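Local coordinates for hydrogenase expression protein (PDB 3SB1) that is of unknown biochemical function but probably takes part in the expression or maturation of hydrogenase, at residues A[103-108]-A[114-119]; A[57-60]-A[64-67]. All coordinates share one frame; numbering follows the deposited sequence.

How the contacts relate
Contact 2 comes first along the chain: residues 57-60, on helix 48-63, meet 64-67, the turn that leads into strand 67-69. Contact 1 follows, pairing strands 102-107 and 113-119 of a hairpin near the centre of the molecule. Both lie within the HupH C-terminal conserved region. Their centres are about 18 Å apart and their nearest atoms about 7 Å, without touching. One antiparallel sheet links them: strand 67-69 forms one of its edges, and strand 125-132 separates it from 113-119. Contact 1 is buried and contact 2 superficial, yet both reach the second subunit, so sheet and helix alike contribute to the dimer.

Contact 1 (A[103-108]-A[114-119]); sequences STLDET and WWIIHR
Glu-107 lies across one face of the Trp-114 indole, its carboxylate stacked on the ring with the two planes 12° apart. Its CB sits 3.8 Å from the centroid of the Trp-114 six-membered ring, a CH-pi contact, and CG follows 4.0 Å above the indole plane. With CG anti to the backbone N (chi1 -164°) and the chain extended beyond it, the whole side chain of Glu-107 runs along the ring. Its OE2 is gripped by Gly-112 N and by Ser-141 OG of the second subunit, while Trp-114 NE1 binds Ala-133 O. On the same sheet face, CD1 of Ile-116, in one of two conformers, packs 3.5 Å from Leu-105 CB. These strands form an antiparallel beta hairpin, in which Thr-104/Ile-117 and Asp-106/Trp-115 are the hydrogen-bonded pairs; Asp-106 N to Trp-115 O (2.9 Å) is almost straight at 178°. On the opposite face Thr-104 and Ile-117 stand side by side, with Thr-104 OG1 3.7 Å from Ile-117 CB. One water joins the two strands there, lying 2.8 Å from both Thr-104 OG1 and Trp-115 O and 3.1 Å from Asp-106 OD2. Asp-106 OD2 has a salt bridge to Arg-85, whose cation also meets the Trp-115 ring.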
ATOM      1  N   SER A 103      -8.148   4.538   7.907  1.00 14.73           N
ATOM      2  CA  SER A 103      -7.990   5.252   6.644  1.00 16.89           C
ATOM      3  C   SER A 103      -8.076   4.303   5.440  1.00 17.94           C
ATOM      4  O   SER A 103      -7.797   3.118   5.554  1.00 17.90           O
ATOM      5  CB  SER A 103      -6.644   5.924   6.587  1.00 17.74           C
ATOM      6  OG  SER A 103      -6.438   6.780   7.678  1.00 22.25           O
ATOM      7  N   THR A 104      -8.547   4.840   4.334  1.00 13.50           N
ATOM      8  CA  THR A 104      -8.529   4.129   3.062  1.00 14.44           C
ATOM      9  C   THR A 104      -7.652   4.979   2.151  1.00 13.82           C
ATOM     10  O   THR A 104      -7.808   6.176   2.091  1.00 14.22           O
ATOM     11  CB  THR A 104      -9.881   3.964   2.450  1.00 17.49           C
ATOM     12  OG1 THR A 104     -10.561   5.231   2.444  1.00 19.21           O
ATOM     13  CG2 THR A 104     -10.701   2.966   3.295  1.00 22.02           C
ATOM     14  N   LEU A 105      -6.710   4.337   1.466  1.00 13.37           N
ATOM     15  CA  LEU A 105      -5.776   4.979   0.533  1.00 12.61           C
ATOM     16  C   LEU A 105      -5.956   4.189  -0.725  1.00 13.47           C
ATOM     17  O   LEU A 105      -5.402   3.091  -0.873  1.00 16.52           O
ATOM     18  CB  LEU A 105      -4.329   4.996   1.036  1.00 13.13           C
ATOM     19  CG  LEU A 105      -4.251   5.504   2.492  1.00 18.08           C
ATOM     20  CD1 LEU A 105      -4.388   4.344   3.475  1.00 19.69           C
ATOM     21  CD2 LEU A 105      -2.955   6.326   2.816  1.00 21.58           C
ATOM     22  N   ASP A 106      -6.724   4.739  -1.643  1.00 12.79           N
ATOM     23  CA  ASP A 106      -7.058   4.028  -2.861  1.00 15.28           C
ATOM     24  C   ASP A 106      -6.423   4.662  -4.084  1.00 13.02           C
ATOM     25  O   ASP A 106      -6.614   5.860  -4.348  1.00 14.54           O
ATOM     26  CB  ASP A 106      -8.565   3.993  -3.061  1.00 15.39           C
ATOM     27  CG  ASP A 106      -9.285   3.169  -1.979  1.00 24.37           C
ATOM     28  OD1 ASP A 106      -8.715   2.166  -1.528  1.00 25.27           O
ATOM     29  OD2 ASP A 106     -10.369   3.583  -1.526  1.00 30.80           O
ATOM     30  N   GLU A 107      -5.709   3.868  -4.847  1.00 12.05           N
ATOM     31  CA  GLU A 107      -5.171   4.396  -6.097  1.00 12.34           C
ATOM     32  C   GLU A 107      -6.390   4.548  -7.036  1.00 13.03           C
ATOM     33  O   GLU A 107      -7.295   3.665  -7.091  1.00 14.59           O
ATOM     34  CB  GLU A 107      -4.127   3.460  -6.710  1.00 14.04           C
ATOM     35  CG  GLU A 107      -3.295   4.159  -7.765  1.00 16.99           C
ATOM     36  CD  GLU A 107      -2.036   3.472  -8.110  1.00 26.94           C
ATOM     37  OE1 GLU A 107      -1.987   2.220  -7.895  1.00 27.86           O
ATOM     38  OE2 GLU A 107      -1.097   4.218  -8.555  1.00 26.25           O
ATOM     39  N   THR A 108      -6.436   5.649  -7.749  1.00 11.95           N
ATOM     40  CA  THR A 108      -7.463   5.861  -8.768  1.00 12.78           C
ATOM     41  C   THR A 108      -7.051   5.109 -10.060  1.00 10.47           C
ATOM     42  O   THR A 108      -6.033   4.412 -10.127  1.00 12.26           O
ATOM     43  CB  THR A 108      -7.661   7.349  -9.095  1.00 10.68           C
ATOM     44  OG1 THR A 108      -6.509   7.858  -9.780  1.00 11.97           O
ATOM     45  CG2 THR A 108      -7.904   8.126  -7.784  1.00 12.78           C
ATOM     46  N   TRP A 114      -3.864   9.199  -5.868  1.00 11.64           N
ATOM     47  CA  TRP A 114      -4.480   8.456  -4.790  1.00 10.04           C
ATOM     48  C   TRP A 114      -5.543   9.224  -4.087  1.00 11.20           C
ATOM     49  O   TRP A 114      -5.362  10.429  -3.846  1.00 12.73           O
ATOM     50  CB  TRP A 114      -3.374   8.048  -3.755  1.00 11.84           C
ATOM     51  CG  TRP A 114      -2.204   7.320  -4.303  1.00 12.36           C
ATOM     52  CD1 TRP A 114      -1.139   7.849  -5.031  1.00 11.83           C
ATOM     53  CD2 TRP A 114      -1.956   5.903  -4.228  1.00 11.67           C
ATOM     54  NE1 TRP A 114      -0.291   6.845  -5.415  1.00 12.18           N
ATOM     55  CE2 TRP A 114      -0.729   5.644  -4.908  1.00 12.75           C
ATOM     56  CE3 TRP A 114      -2.593   4.868  -3.572  1.00 12.16           C
ATOM     57  CZ2 TRP A 114      -0.191   4.377  -4.965  1.00 13.04           C
ATOM     58  CZ3 TRP A 114      -2.034   3.594  -3.630  1.00 16.40           C
ATOM     59  CH2 TRP A 114      -0.893   3.360  -4.352  1.00 14.31           C
ATOM     60  N   TRP A 115      -6.616   8.538  -3.686  1.00 11.02           N
ATOM     61  CA  TRP A 115      -7.750   9.168  -2.949  1.00 12.28           C
ATOM     62  C   TRP A 115      -7.651   8.657  -1.506  1.00 12.95           C
ATOM     63  O   TRP A 115      -7.741   7.453  -1.268  1.00 12.94           O
ATOM     64  CB  TRP A 115      -9.092   8.772  -3.529  1.00 13.38           C
ATOM     65  CG  TRP A 115     -10.231   9.595  -3.036  1.00 14.13           C
ATOM     66  CD1 TRP A 115     -10.810   9.576  -1.805  1.00 17.25           C
ATOM     67  CD2 TRP A 115     -10.973  10.553  -3.817  1.00 12.87           C
ATOM     68  NE1 TRP A 115     -11.850  10.510  -1.758  1.00 16.42           N
ATOM     69  CE2 TRP A 115     -11.985  11.077  -2.996  1.00 12.80           C
ATOM     70  CE3 TRP A 115     -10.936  10.930  -5.142  1.00 16.19           C
ATOM     71  CZ2 TRP A 115     -12.921  12.013  -3.461  1.00 14.80           C
ATOM     72  CZ3 TRP A 115     -11.860  11.891  -5.595  1.00 18.08           C
ATOM     73  CH2 TRP A 115     -12.836  12.403  -4.745  1.00 17.07           C
ATOM     74  N   ILE A 116      -7.481   9.587  -0.576  0.50 11.11           N
ATOM     75  CA  ILE A 116      -7.281   9.278   0.818  0.50 12.10           C
ATOM     76  C   ILE A 116      -8.457   9.770   1.669  0.50 12.34           C
ATOM     77  O   ILE A 116      -8.954  10.895   1.478  0.50 12.11           O
ATOM     78  CB  ILE A 116      -6.001   9.997   1.300  0.50 11.93           C
ATOM     79  CG1 ILE A 116      -4.856   9.795   0.273  0.50 15.44           C
ATOM     80  CG2 ILE A 116      -5.635   9.564   2.717  0.50 15.67           C
ATOM     81  CD1 ILE A 116      -4.446   8.374   0.051  0.50 18.62           C
ATOM     82  N   ILE A 117      -8.939   8.902   2.554  1.00 11.83           N
ATOM     83  CA  ILE A 117      -9.979   9.294   3.493  1.00 13.28           C
ATOM     84  C   ILE A 117      -9.596   8.760   4.870  1.00 13.83           C
ATOM     85  O   ILE A 117      -9.268   7.557   5.002  1.00 15.21           O
ATOM     86  CB  ILE A 117     -11.391   8.723   3.153  1.00 13.16           C
ATOM     87  CG1 ILE A 117     -11.875   9.141   1.778  1.00 16.52           C
ATOM     88  CG2 ILE A 117     -12.382   9.074   4.310  1.00 17.26           C
ATOM     89  CD1 ILE A 117     -13.055   8.319   1.292  1.00 21.32           C
ATOM     90  N   HIS A 118      -9.581   9.632   5.879  1.00 11.94           N
ATOM     91  CA  HIS A 118      -9.423   9.148   7.261  1.00 12.91           C
ATOM     92  C   HIS A 118     -10.725   9.375   8.021  1.00 12.20           C
ATOM     93  O   HIS A 118     -11.293  10.428   7.959  1.00 12.80           O
ATOM     94  CB  HIS A 118      -8.365   9.876   8.080  1.00 14.28           C
ATOM     95  CG  HIS A 118      -8.200   9.283   9.431  1.00 15.14           C
ATOM     96  ND1 HIS A 118      -8.686   9.852  10.596  1.00 17.16           N
ATOM     97  CD2 HIS A 118      -7.650   8.092   9.795  1.00 13.27           C
ATOM     98  CE1 HIS A 118      -8.406   9.038  11.611  1.00 15.37           C
ATOM     99  NE2 HIS A 118      -7.789   7.980  11.150  1.00 21.29           N
ATOM    100  N   ARG A 119     -11.180   8.333   8.720  1.00 12.37           N
ATOM    101  CA  ARG A 119     -12.324   8.430   9.601  1.00 13.44           C
ATOM    102  C   ARG A 119     -11.864   8.163  11.051  1.00 14.20           C
ATOM    103  O   ARG A 119     -11.007   7.279  11.312  1.00 15.38           O
ATOM    104  CB  ARG A 119     -13.383   7.390   9.239  1.00 14.95           C
ATOM    105  CG  ARG A 119     -14.012   7.613   7.899  1.00 14.35           C
ATOM    106  CD  ARG A 119     -14.983   6.449   7.539  1.00 16.55           C
ATOM    107  NE  ARG A 119     -15.485   6.632   6.180  1.00 17.43           N
ATOM    108  CZ  ARG A 119     -16.481   7.432   5.829  1.00 16.46           C
ATOM    109  NH1 ARG A 119     -17.214   8.098   6.730  1.00 18.99           N
ATOM    110  NH2 ARG A 119     -16.844   7.501   4.551  1.00 22.43           N
TER
HETATM  111  O   HOH W   1     -10.078   6.350  -0.118  1.00 18.30           O

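Contact 2 (A[57-60]-A[64-67]); sequences LHHL and GEAS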
ATOM      1  N   LEU A  57       1.083  15.888 -11.207  1.00 14.28           N
ATOM      2  CA  LEU A  57       1.752  14.765 -11.828  1.00 14.18           C
ATOM      3  C   LEU A  57       3.044  15.175 -12.537  1.00 15.32           C
ATOM      4  O   LEU A  57       4.074  14.499 -12.376  1.00 15.90           O
ATOM      5  CB  LEU A  57       0.822  14.022 -12.768  1.00 14.76           C
ATOM      6  CG  LEU A  57      -0.241  13.129 -12.159  1.00 14.67           C
ATOM      7  CD1 LEU A  57      -1.340  12.797 -13.192  1.00 15.24           C
ATOM      8  CD2 LEU A  57       0.406  11.828 -11.556  1.00 15.39           C
ATOM      9  N   HIS A  58       2.996  16.280 -13.280  1.00 15.78           N
ATOM     10  CA  HIS A  58       4.177  16.795 -13.933  1.00 18.65           C
ATOM     11  C   HIS A  58       5.261  17.108 -12.855  1.00 17.97           C
ATOM     12  O   HIS A  58       6.409  16.762 -13.028  1.00 16.15           O
ATOM     13  CB  HIS A  58       3.827  18.038 -14.705  1.00 19.99           C
ATOM     14  CG  HIS A  58       4.963  18.587 -15.502  1.00 29.49           C
ATOM     15  ND1 HIS A  58       5.720  19.660 -15.076  1.00 35.02           N
ATOM     16  CD2 HIS A  58       5.468  18.214 -16.697  1.00 37.56           C
ATOM     17  CE1 HIS A  58       6.630  19.937 -15.995  1.00 37.32           C
ATOM     18  NE2 HIS A  58       6.501  19.074 -16.985  1.00 36.94           N
ATOM     19  N   HIS A  59       4.838  17.733 -11.754  1.00 16.76           N
ATOM     20  CA  HIS A  59       5.738  18.133 -10.671  1.00 16.58           C
ATOM     21  C   HIS A  59       6.399  16.909 -10.036  1.00 14.14           C
ATOM     22  O   HIS A  59       7.600  16.897  -9.757  1.00 15.07           O
ATOM     23  CB  HIS A  59       4.975  18.936  -9.614  1.00 17.73           C
ATOM     24  CG  HIS A  59       5.847  19.491  -8.539  1.00 20.19           C
ATOM     25  ND1 HIS A  59       6.691  20.546  -8.771  1.00 27.68           N
ATOM     26  CD2 HIS A  59       6.027  19.138  -7.247  1.00 25.13           C
ATOM     27  CE1 HIS A  59       7.345  20.843  -7.660  1.00 28.65           C
ATOM     28  NE2 HIS A  59       6.942  20.018  -6.716  1.00 24.57           N
ATOM     29  N   LEU A  60       5.603  15.871  -9.802  1.00 14.70           N
ATOM     30  CA  LEU A  60       6.095  14.653  -9.193  1.00 14.48           C
ATOM     31  C   LEU A  60       7.157  14.039 -10.112  1.00 14.90           C
ATOM     32  O   LEU A  60       8.218  13.627  -9.648  1.00 15.09           O
ATOM     33  CB  LEU A  60       4.944  13.678  -9.017  1.00 13.00           C
ATOM     34  CG  LEU A  60       5.326  12.331  -8.439  1.00 13.20           C
ATOM     35  CD1 LEU A  60       5.876  12.417  -7.048  1.00 14.44           C
ATOM     36  CD2 LEU A  60       4.125  11.346  -8.489  1.00 15.09           C
ATOM     37  N   GLY A  64      10.310  14.688  -8.132  1.00 17.53           N
ATOM     38  CA  GLY A  64      10.250  13.567  -7.170  1.00 16.58           C
ATOM     39  C   GLY A  64       9.408  13.952  -5.954  1.00 19.13           C
ATOM     40  O   GLY A  64       9.265  13.154  -5.028  1.00 21.92           O
ATOM     41  N   GLU A  65       8.891  15.173  -5.947  1.00 18.43           N
ATOM     42  CA  GLU A  65       8.111  15.702  -4.813  1.00 21.17           C
ATOM     43  C   GLU A  65       6.620  15.414  -4.950  1.00 20.36           C
ATOM     44  O   GLU A  65       5.967  15.821  -5.913  1.00 21.20           O
ATOM     45  CB  GLU A  65       8.294  17.206  -4.651  1.00 23.53           C
ATOM     46  CG  GLU A  65       9.730  17.664  -4.399  1.00 27.76           C
ATOM     47  CD  GLU A  65       9.856  19.157  -4.211  1.00 35.54           C
ATOM     48  OE1 GLU A  65       9.046  19.930  -4.780  1.00 42.81           O
ATOM     49  OE2 GLU A  65      10.802  19.566  -3.508  1.00 39.78           O
ATOM     50  N   ALA A  66       6.116  14.757  -3.919  1.00 20.38           N
ATOM     51  CA  ALA A  66       4.697  14.492  -3.831  1.00 18.03           C
ATOM     52  C   ALA A  66       3.889  15.795  -3.510  1.00 20.20           C
ATOM     53  O   ALA A  66       4.417  16.804  -2.984  1.00 22.27           O
ATOM     54  CB  ALA A  66       4.458  13.385  -2.790  1.00 17.36           C
ATOM     55  N   SER A  67       2.595  15.762  -3.781  1.00 17.49           N
ATOM     56  CA  SER A  67       1.727  16.898  -3.547  1.00 19.21           C
ATOM     57  C   SER A  67       0.386  16.392  -3.058  1.00 17.75           C
ATOM     58  O   SER A  67       0.084  15.217  -3.218  1.00 16.24           O
ATOM     59  CB  SER A  67       1.442  17.601  -4.897  1.00 23.53           C
ATOM     60  OG  SER A  67       2.615  18.133  -5.476  1.00 33.61           O
TER
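At the edge of the His-59 imidazole, tilted from the ring plane, sits Glu-65 OE1, which accepts a hydrogen bond of 2.9 Å from His-59 NE2; Ser-67 OG approaches the same ring obliquely, 4.0 Å from His-59 CD2. Imidazole and carboxylate are turned 52° against each other. OE1 of Glu-65 offers its anti lone pair, and the bond is bent, 137° at the hydrogen. Setting CG anti to the backbone N (chi1 -175°) lets the ring of His-59 reach forward from the helix to the turn, where its CD2 comes within 3.6 Å of Glu-65 O. Leu-60 meets the same carbonyl through its CD1 branch, 3.6 Å from Glu-65 O, and through a CA-H...O contact. Leu-60 O accepts a hydrogen bond from Gly-64 N at 2.8 Å, the donor standing above the carbonyl plane. Gly-64 leaves helical geometry with a positive phi, characteristic of a glycine that ends a helix and redirects the chain. Thr-63 OG1 bonds both His-59 O and Glu-65 N. Ser-67 then pairs its backbone with Val-132 of strand 125-132, against which Leu-60 packs from helix 48-63, and helix 143-157 of the second subunit touches Leu-60 through Val-146.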